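Local coordinates for protein beta-fructofuranosidase (Bifidobacterium adolescentis, PDB 6NOB) that probably hydrolyses beta-fructofuranosides such as sucrose, releasing fructose, as a glycoside hydrolase of family 32, at residues His394-Phe402 and Glu569-Ile577; Asn130-Phe138 and Phe195-Asp203. One frame throughout, in Å; residues are numbered along the deposited sequence.

Interaction 1: residues His394-Phe402 and Glu569-Ile577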
loop_
_atom_site.group_PDB
_atom_site.type_symbol
_atom_site.label_atom_id
_atom_site.label_comp_id
_atom_site.label_asym_id
_atom_site.label_seq_id
_atom_site.Cartn_x
_atom_site.Cartn_y
_atom_site.Cartn_z
ATOM N N HIS A 394 -6.831 -15.315 0.193
ATOM C CA HIS A 394 -8.014 -16.164 0.334
ATOM C C HIS A 394 -7.966 -16.985 1.620
ATOM O O HIS A 394 -8.337 -18.161 1.644
ATOM C CB HIS A 394 -8.187 -17.072 -0.885
ATOM C CG HIS A 394 -8.442 -16.327 -2.157
ATOM N ND1 HIS A 394 -8.397 -16.931 -3.395
ATOM C CD2 HIS A 394 -8.748 -15.028 -2.384
ATOM C CE1 HIS A 394 -8.661 -16.035 -4.330
ATOM N NE2 HIS A 394 -8.879 -14.873 -3.742
ATOM N N TYR A 395 -7.505 -16.360 2.698
ATOM C CA TYR A 395 -7.420 -17.024 3.989
ATOM C C TYR A 395 -7.871 -16.064 5.076
ATOM O O TYR A 395 -7.388 -14.930 5.149
ATOM C CB TYR A 395 -5.994 -17.510 4.277
ATOM C CG TYR A 395 -5.807 -18.035 5.685
ATOM C CD1 TYR A 395 -6.255 -19.304 6.040
ATOM C CD2 TYR A 395 -5.187 -17.259 6.660
ATOM C CE1 TYR A 395 -6.089 -19.787 7.328
ATOM C CE2 TYR A 395 -5.017 -17.732 7.952
ATOM C CZ TYR A 395 -5.470 -18.996 8.280
ATOM O OH TYR A 395 -5.305 -19.470 9.564
ATOM N N ARG A 396 -8.799 -16.520 5.909
ATOM C CA ARG A 396 -9.162 -15.834 7.137
ATOM C C ARG A 396 -8.591 -16.619 8.307
ATOM O O ARG A 396 -8.623 -17.851 8.301
ATOM C CB ARG A 396 -10.681 -15.707 7.280
ATOM C CG ARG A 396 -11.347 -14.885 6.190
ATOM C CD ARG A 396 -12.851 -14.802 6.398
ATOM N NE ARG A 396 -13.199 -13.955 7.534
ATOM C CZ ARG A 396 -14.444 -13.649 7.884
ATOM N NH1 ARG A 396 -15.470 -14.121 7.188
ATOM N NH2 ARG A 396 -14.664 -12.872 8.935
ATOM N N ASP A 397 -8.052 -15.914 9.298
ATOM C CA ASP A 397 -7.524 -16.611 10.461
ATOM C C ASP A 397 -8.674 -17.057 11.363
ATOM O O ASP A 397 -9.848 -16.788 11.096
ATOM C CB ASP A 397 -6.505 -15.741 11.203
ATOM C CG ASP A 397 -7.067 -14.398 11.653
ATOM O OD1 ASP A 397 -8.304 -14.237 11.740
ATOM O OD2 ASP A 397 -6.250 -13.492 11.932
ATOM N N LYS A 398 -8.328 -17.768 12.443
ATOM C CA LYS A 398 -9.334 -18.226 13.397
ATOM C C LYS A 398 -10.192 -17.075 13.903
ATOM O O LYS A 398 -11.390 -17.251 14.154
ATOM C CB LYS A 398 -8.651 -18.932 14.572
ATOM C CG LYS A 398 -9.590 -19.375 15.680
ATOM C CD LYS A 398 -8.828 -19.657 16.967
ATOM N N GLN A 399 -9.601 -15.889 14.039
ATOM C CA GLN A 399 -10.305 -14.720 14.544
ATOM C C GLN A 399 -11.186 -14.049 13.498
ATOM O O GLN A 399 -11.970 -13.163 13.856
ATOM C CB GLN A 399 -9.299 -13.702 15.084
ATOM C CG GLN A 399 -8.511 -14.171 16.297
ATOM C CD GLN A 399 -7.359 -15.087 15.931
ATOM O OE1 GLN A 399 -6.977 -15.191 14.766
ATOM N NE2 GLN A 399 -6.798 -15.757 16.930
ATOM N N GLY A 400 -11.073 -14.435 12.228
ATOM C CA GLY A 400 -11.891 -13.873 11.175
ATOM C C GLY A 400 -11.220 -12.822 10.318
ATOM O O GLY A 400 -11.885 -12.244 9.448
ATOM N N ARG A 401 -9.930 -12.562 10.524
ATOM C CA ARG A 401 -9.234 -11.516 9.784
ATOM C C ARG A 401 -8.804 -12.035 8.415
ATOM O O ARG A 401 -8.123 -13.060 8.311
ATOM C CB ARG A 401 -8.030 -11.015 10.584
ATOM C CG ARG A 401 -8.413 -10.316 11.891
ATOM C CD ARG A 401 -7.207 -10.024 12.783
ATOM N NE ARG A 401 -6.603 -11.233 13.336
ATOM C CZ ARG A 401 -5.901 -11.270 14.465
ATOM N NH1 ARG A 401 -5.706 -10.163 15.169
ATOM N NH2 ARG A 401 -5.388 -12.417 14.889
ATOM N N PHE A 402 -9.196 -11.312 7.367
ATOM C CA PHE A 402 -9.046 -11.763 5.989
ATOM C C PHE A 402 -7.729 -11.268 5.400
ATOM O O PHE A 402 -7.422 -10.074 5.471
ATOM C CB PHE A 402 -10.227 -11.256 5.157
ATOM C CG PHE A 402 -10.228 -11.723 3.725
ATOM C CD1 PHE A 402 -10.327 -13.072 3.416
ATOM C CD2 PHE A 402 -10.179 -10.806 2.686
ATOM C CE1 PHE A 402 -10.352 -13.497 2.095
ATOM C CE2 PHE A 402 -10.205 -11.223 1.365
ATOM C CZ PHE A 402 -10.290 -12.571 1.069
ATOM N N GLU A 569 -17.720 -6.340 12.790
ATOM C CA GLU A 569 -18.011 -6.379 14.220
ATOM C C GLU A 569 -17.809 -7.776 14.801
ATOM O O GLU A 569 -17.517 -7.916 15.995
ATOM C CB GLU A 569 -19.442 -5.899 14.465
ATOM C CG GLU A 569 -19.844 -5.817 15.928
ATOM C CD GLU A 569 -21.301 -5.440 16.117
ATOM O OE1 GLU A 569 -21.644 -4.939 17.209
ATOM O OE2 GLU A 569 -22.101 -5.645 15.176
ATOM N N ASP A 570 -17.943 -8.814 13.977
ATOM C CA ASP A 570 -17.861 -10.200 14.421
ATOM C C ASP A 570 -16.434 -10.741 14.431
ATOM O O ASP A 570 -16.242 -11.940 14.662
ATOM C CB ASP A 570 -18.743 -11.088 13.533
ATOM C CG ASP A 570 -18.451 -10.908 12.048
ATOM O OD1 ASP A 570 -17.916 -9.846 11.663
ATOM O OD2 ASP A 570 -18.754 -11.835 11.265
ATOM N N VAL A 571 -15.439 -9.892 14.190
ATOM C CA VAL A 571 -14.049 -10.314 14.058
ATOM C C VAL A 571 -13.313 -10.020 15.358
ATOM O O VAL A 571 -13.443 -8.926 15.921
ATOM C CB VAL A 571 -13.374 -9.610 12.869
ATOM C CG1 VAL A 571 -11.897 -9.976 12.805
ATOM C CG2 VAL A 571 -14.086 -9.975 11.577
ATOM N N ASP A 572 -12.535 -10.993 15.831
ATOM C CA ASP A 572 -11.797 -10.889 17.090
ATOM C C ASP A 572 -10.430 -10.274 16.801
ATOM O O ASP A 572 -9.491 -10.974 16.422
ATOM C CB ASP A 572 -11.671 -12.265 17.734
ATOM C CG ASP A 572 -10.971 -12.231 19.081
ATOM O OD1 ASP A 572 -10.745 -11.128 19.618
ATOM O OD2 ASP A 572 -10.647 -13.321 19.605
ATOM N N PHE A 573 -10.305 -8.961 16.994
ATOM C CA PHE A 573 -9.045 -8.265 16.723
ATOM C C PHE A 573 -8.091 -8.397 17.914
ATOM O O PHE A 573 -7.656 -7.420 18.519
ATOM C CB PHE A 573 -9.309 -6.806 16.376
ATOM C CG PHE A 573 -10.159 -6.624 15.153
ATOM C CD1 PHE A 573 -9.646 -6.875 13.888
ATOM C CD2 PHE A 573 -11.472 -6.206 15.265
ATOM C CE1 PHE A 573 -10.431 -6.709 12.758
ATOM C CE2 PHE A 573 -12.261 -6.036 14.144
ATOM C CZ PHE A 573 -11.741 -6.288 12.888
ATOM N N ASP A 574 -7.772 -9.651 18.236
ATOM C CA ASP A 574 -6.866 -9.956 19.337
ATOM C C ASP A 574 -5.480 -9.382 19.066
ATOM O O ASP A 574 -4.878 -9.650 18.022
ATOM C CB ASP A 574 -6.788 -11.473 19.528
ATOM C CG ASP A 574 -6.120 -11.876 20.833
ATOM O OD1 ASP A 574 -5.312 -11.096 21.376
ATOM O OD2 ASP A 574 -6.404 -12.994 21.313
ATOM N N SER A 575 -4.967 -8.600 20.021
ATOM C CA SER A 575 -3.647 -7.996 19.848
ATOM C C SER A 575 -2.547 -9.047 19.789
ATOM O O SER A 575 -1.484 -8.798 19.210
ATOM C CB SER A 575 -3.367 -6.997 20.973
ATOM O OG SER A 575 -2.936 -7.654 22.153
ATOM N N GLY A 576 -2.775 -10.218 20.381
ATOM C CA GLY A 576 -1.811 -11.296 20.327
ATOM C C GLY A 576 -0.694 -11.222 21.342
ATOM O O GLY A 576 0.258 -12.005 21.250
ATOM N N ILE A 577 -0.765 -10.304 22.304
ATOM C CA ILE A 577 0.246 -10.197 23.347
ATOM C C ILE A 577 -0.445 -10.063 24.696
ATOM O O ILE A 577 -1.618 -9.694 24.793
ATOM C CB ILE A 577 1.211 -9.011 23.125
ATOM C CG1 ILE A 577 0.494 -7.684 23.372
ATOM C CG2 ILE A 577 1.817 -9.055 21.728
ATOM C CD1 ILE A 577 1.428 -6.500 23.451
HETATM O O HOH W 1 -18.027 -12.778 8.203
HETATM O O HOH W 2 -3.385 -11.644 17.109
#
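The backbone oxygen of Asp574 is held from the side of Arg401 by two donors. NH1 of Arg401 gives Asp574 O a hydrogen bond of 3.0 Å (151° at the hydrogen), and water 2, which accepts from Arg401 NH2, donates to the same oxygen. Asp574 O lies at the edge of the guanidinium, close to its plane, while Asp572 O sits over one face, towards the rim. A bend at chi3 (-69°) lets NE turn back to the syn lone pair of Asp397 OD2 in a 2.7 Å salt bridge, and NH1 also reaches Phe431 O. Lower down the chain, Arg401 CG rests on Val571 CG1 at 3.6 Å, and that methyl lies over one face of the Phe573 ring, toward its rim. The other methyl, CG2, approaches Gly400 O and the edge of the Arg396 guanidinium. Arg396 in turn grips Gly400 O side-on, its NE and NH2 each 2.9 Å from that oxygen. Between these groups the type I turn Asp397-Gly400 offers Gln399 O to Asp572 N (3.0 Å, 162°), and Gln399 CB and CG lie across Asp572, whose carboxylate is paired with Arg560. The turn connects strands 385-396 and 405-415 of the catalytic beta-propeller and abuts the C-terminal beta-sandwich. Both direct hydrogen bonds between the segments end on backbone carbonyls, so this interface relies on main-chain acceptors and hydrocarbon contact, with salt bridges formed within each domain.

Interaction 2: residues Asn130-Phe138 and Phe195-Asp203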
loop_
_atom_site.group_PDB
_atom_site.type_symbol
_atom_site.label_atom_id
_atom_site.label_comp_id
_atom_site.label_asym_id
_atom_site.label_seq_id
_atom_site.Cartn_x
_atom_site.Cartn_y
_atom_site.Cartn_z
ATOM N N ASN A 130 -4.016 1.154 -4.743
ATOM C CA ASN A 130 -3.689 0.132 -3.748
ATOM C C ASN A 130 -2.193 0.090 -3.415
ATOM O O ASN A 130 -1.682 1.027 -2.791
ATOM C CB ASN A 130 -4.218 -1.259 -4.158
ATOM C CG ASN A 130 -3.996 -1.601 -5.619
ATOM O OD1 ASN A 130 -4.523 -0.943 -6.513
ATOM N ND2 ASN A 130 -3.264 -2.683 -5.863
ATOM N N ASP A 131 -1.490 -0.969 -3.820
ATOM C CA ASP A 131 -0.203 -1.320 -3.223
ATOM C C ASP A 131 0.807 -0.179 -3.338
ATOM O O ASP A 131 0.882 0.477 -4.384
ATOM C CB ASP A 131 0.394 -2.551 -3.908
ATOM C CG ASP A 131 -0.519 -3.752 -3.886
ATOM O OD1 ASP A 131 -1.708 -3.620 -3.526
ATOM O OD2 ASP A 131 -0.024 -4.839 -4.242
ATOM N N PRO A 132 1.626 0.056 -2.310
ATOM C CA PRO A 132 2.804 0.915 -2.484
ATOM C C PRO A 132 3.893 0.180 -3.247
ATOM O O PRO A 132 4.119 -1.016 -3.045
ATOM C CB PRO A 132 3.239 1.213 -1.043
ATOM C CG PRO A 132 2.790 0.011 -0.275
ATOM C CD PRO A 132 1.504 -0.443 -0.928
ATOM N N ASN A 133 4.571 0.905 -4.138
ATOM C CA ASN A 133 5.586 0.319 -5.001
ATOM C C ASN A 133 6.852 1.167 -4.995
ATOM O O ASN A 133 6.832 2.357 -4.671
ATOM C CB ASN A 133 5.095 0.177 -6.452
ATOM C CG ASN A 133 3.811 -0.622 -6.567
ATOM O OD1 ASN A 133 2.979 -0.352 -7.434
ATOM N ND2 ASN A 133 3.647 -1.617 -5.703
ATOM N N GLY A 134 7.956 0.522 -5.360
ATOM C CA GLY A 134 9.190 1.241 -5.667
ATOM C C GLY A 134 9.718 2.097 -4.538
ATOM O O GLY A 134 10.244 3.189 -4.782
ATOM N N LEU A 135 9.591 1.620 -3.304
ATOM C CA LEU A 135 10.025 2.402 -2.154
ATOM C C LEU A 135 11.544 2.507 -2.120
ATOM O O LEU A 135 12.251 1.500 -2.235
ATOM C CB LEU A 135 9.503 1.772 -0.864
ATOM C CG LEU A 135 7.979 1.704 -0.795
ATOM C CD1 LEU A 135 7.524 0.997 0.463
ATOM C CD2 LEU A 135 7.392 3.103 -0.868
ATOM N N CYS A 136 12.042 3.730 -1.966
ATOM C CA CYS A 136 13.477 3.976 -1.904
ATOM C C CYS A 136 13.721 5.408 -1.459
ATOM O O CYS A 136 12.821 6.253 -1.494
ATOM C CB CYS A 136 14.154 3.703 -3.255
ATOM S SG CYS A 136 13.649 4.774 -4.610
ATOM N N GLN A 137 14.942 5.655 -0.996
ATOM C CA GLN A 137 15.472 7.002 -0.858
ATOM C C GLN A 137 16.396 7.242 -2.042
ATOM O O GLN A 137 17.315 6.453 -2.280
ATOM C CB GLN A 137 16.222 7.186 0.462
ATOM C CG GLN A 137 16.586 8.634 0.749
ATOM C CD GLN A 137 16.979 8.874 2.194
ATOM O OE1 GLN A 137 17.453 7.967 2.880
ATOM N NE2 GLN A 137 16.788 10.103 2.664
ATOM N N PHE A 138 16.138 8.305 -2.797
ATOM C CA PHE A 138 16.876 8.575 -4.024
ATOM C C PHE A 138 17.236 10.050 -4.078
ATOM O O PHE A 138 16.346 10.904 -4.123
ATOM C CB PHE A 138 16.055 8.173 -5.254
ATOM C CG PHE A 138 16.740 8.453 -6.554
ATOM C CD1 PHE A 138 17.902 7.783 -6.898
ATOM C CD2 PHE A 138 16.220 9.385 -7.436
ATOM C CE1 PHE A 138 18.537 8.040 -8.099
ATOM C CE2 PHE A 138 16.850 9.647 -8.638
ATOM C CZ PHE A 138 18.008 8.973 -8.971
ATOM N N PHE A 195 1.651 -4.192 -12.570
ATOM C CA PHE A 195 1.398 -4.602 -11.194
ATOM C C PHE A 195 2.555 -4.162 -10.294
ATOM O O PHE A 195 3.462 -3.432 -10.706
ATOM C CB PHE A 195 1.152 -6.106 -11.123
ATOM C CG PHE A 195 -0.272 -6.503 -11.415
ATOM C CD1 PHE A 195 -1.107 -5.666 -12.140
ATOM C CD2 PHE A 195 -0.777 -7.706 -10.952
ATOM C CE1 PHE A 195 -2.413 -6.027 -12.409
ATOM C CE2 PHE A 195 -2.085 -8.070 -11.211
ATOM C CZ PHE A 195 -2.904 -7.231 -11.944
ATOM N N SER A 196 2.533 -4.625 -9.047
ATOM C CA SER A 196 3.403 -4.089 -8.011
ATOM C C SER A 196 4.871 -4.390 -8.311
ATOM O O SER A 196 5.208 -5.323 -9.049
ATOM C CB SER A 196 3.007 -4.663 -6.653
ATOM O OG SER A 196 1.836 -4.027 -6.175
ATOM N N GLY A 197 5.751 -3.574 -7.725
ATOM C CA GLY A 197 7.182 -3.716 -7.930
ATOM C C GLY A 197 7.981 -2.988 -6.870
ATOM O O GLY A 197 7.445 -2.210 -6.078
ATOM N N SER A 198 9.288 -3.251 -6.870
ATOM C CA SER A 198 10.231 -2.699 -5.900
ATOM C C SER A 198 11.295 -1.865 -6.617
ATOM O O SER A 198 11.318 -1.769 -7.846
ATOM C CB SER A 198 10.877 -3.814 -5.075
ATOM O OG SER A 198 11.470 -4.792 -5.913
ATOM N N ALA A 199 12.198 -1.268 -5.829
ATOM C CA ALA A 199 13.178 -0.316 -6.341
ATOM C C ALA A 199 14.573 -0.618 -5.811
ATOM O O ALA A 199 14.744 -0.968 -4.639
ATOM C CB ALA A 199 12.800 1.120 -5.965
ATOM N N VAL A 200 15.571 -0.462 -6.680
ATOM C CA VAL A 200 16.977 -0.553 -6.302
ATOM C C VAL A 200 17.693 0.661 -6.879
ATOM O O VAL A 200 17.713 0.849 -8.102
ATOM C CB VAL A 200 17.635 -1.851 -6.799
ATOM C CG1 VAL A 200 19.093 -1.905 -6.358
ATOM C CG2 VAL A 200 16.880 -3.065 -6.289
ATOM N N THR A 201 18.271 1.487 -6.005
ATOM C CA THR A 201 19.032 2.649 -6.448
ATOM C C THR A 201 20.406 2.205 -6.939
ATOM O O THR A 201 21.123 1.483 -6.238
ATOM C CB THR A 201 19.175 3.675 -5.319
ATOM O OG1 THR A 201 19.906 3.102 -4.226
ATOM C CG2 THR A 201 17.806 4.133 -4.827
ATOM N N VAL A 202 20.770 2.633 -8.151
ATOM C CA VAL A 202 21.991 2.191 -8.811
ATOM C C VAL A 202 22.758 3.407 -9.324
ATOM O O VAL A 202 22.224 4.512 -9.425
ATOM C CB VAL A 202 21.709 1.213 -9.971
ATOM C CG1 VAL A 202 21.038 -0.053 -9.457
ATOM C CG2 VAL A 202 20.853 1.884 -11.036
ATOM N N ASP A 203 24.031 3.182 -9.654
ATOM C CA ASP A 203 24.840 4.197 -10.310
ATOM C C ASP A 203 24.656 4.081 -11.825
ATOM O O ASP A 203 23.779 3.363 -12.311
ATOM C CB ASP A 203 26.305 4.088 -9.870
ATOM C CG ASP A 203 26.984 2.797 -10.330
ATOM O OD1 ASP A 203 26.383 2.006 -11.090
ATOM O OD2 ASP A 203 28.144 2.577 -9.920
HETATM O O HOH W 3 14.794 0.330 -2.228
HETATM O O HOH W 4 11.478 -1.152 -2.929
#
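Strands 130-138 and 195-202 run side by side in the same direction, their axes 10° apart and 4.3 Å at closest approach, yet a single direct backbone hydrogen bond joins them. Gly134 N donates to Gly197 O at 2.9 Å, reaching it from above the carbonyl plane, and Gln439 NE2 donates to the same oxygen. Farther along, water takes over: water 3 donates to Leu135 O and Ala199 O, while water 4 accepts from Ala199 N and lies 2.8 Å from Leu135 O, to which it may donate. At the other end, Ser196 OG joins two side chains, donating to Asp131 OD2 (2.8 Å) from the anti side, tilted out of the carboxylate plane, and receiving Asn133 ND2 (3.1 Å, 151°), while Asn133 OD1 is taken by Gln147. These strands belong to two different sheets, as expected of the innermost strands of neighbouring blades in the five-bladed propeller of family 32. Asn130-Gly134 matches the family's Asn-Asp-Pro-Asn-Gly signature, whose aspartate is the nucleophile in relatives, so Ser196 probably helps position Asp131. Asn130 ND2 bonds to Asp131 OD1 and a bound PEG. Beyond the glycines the side chains that meet are small, methyl groups set against carbonyls and Cys136 CB. Ala199 CB lies 3.5 Å from Gly134 O. Thr201 turns its methyl CG2, anti to the carbonyl carbon, onto Gln137 O (3.5 Å), and its OG1 bonds to Val209 O.

The two contacts lie about 30 Å apart between centres and about 12 Å between nearest atoms, and they do not touch. They follow one another along the chain: both segments of interaction 2 precede those of interaction 1. Interaction 2 is wholly within the propeller, joining the sheet that contains strand 127-138 to the one that starts with strand 190-202, nearer the middle of the molecule. Interaction 1 starts from a later propeller sheet, that of strand 385-396, and reaches strand 573-574 at the border of a seven-stranded sheet of the C-terminal sandwich. One contact therefore joins adjacent blades beside the probable active site, while the other joins the propeller to the second domain.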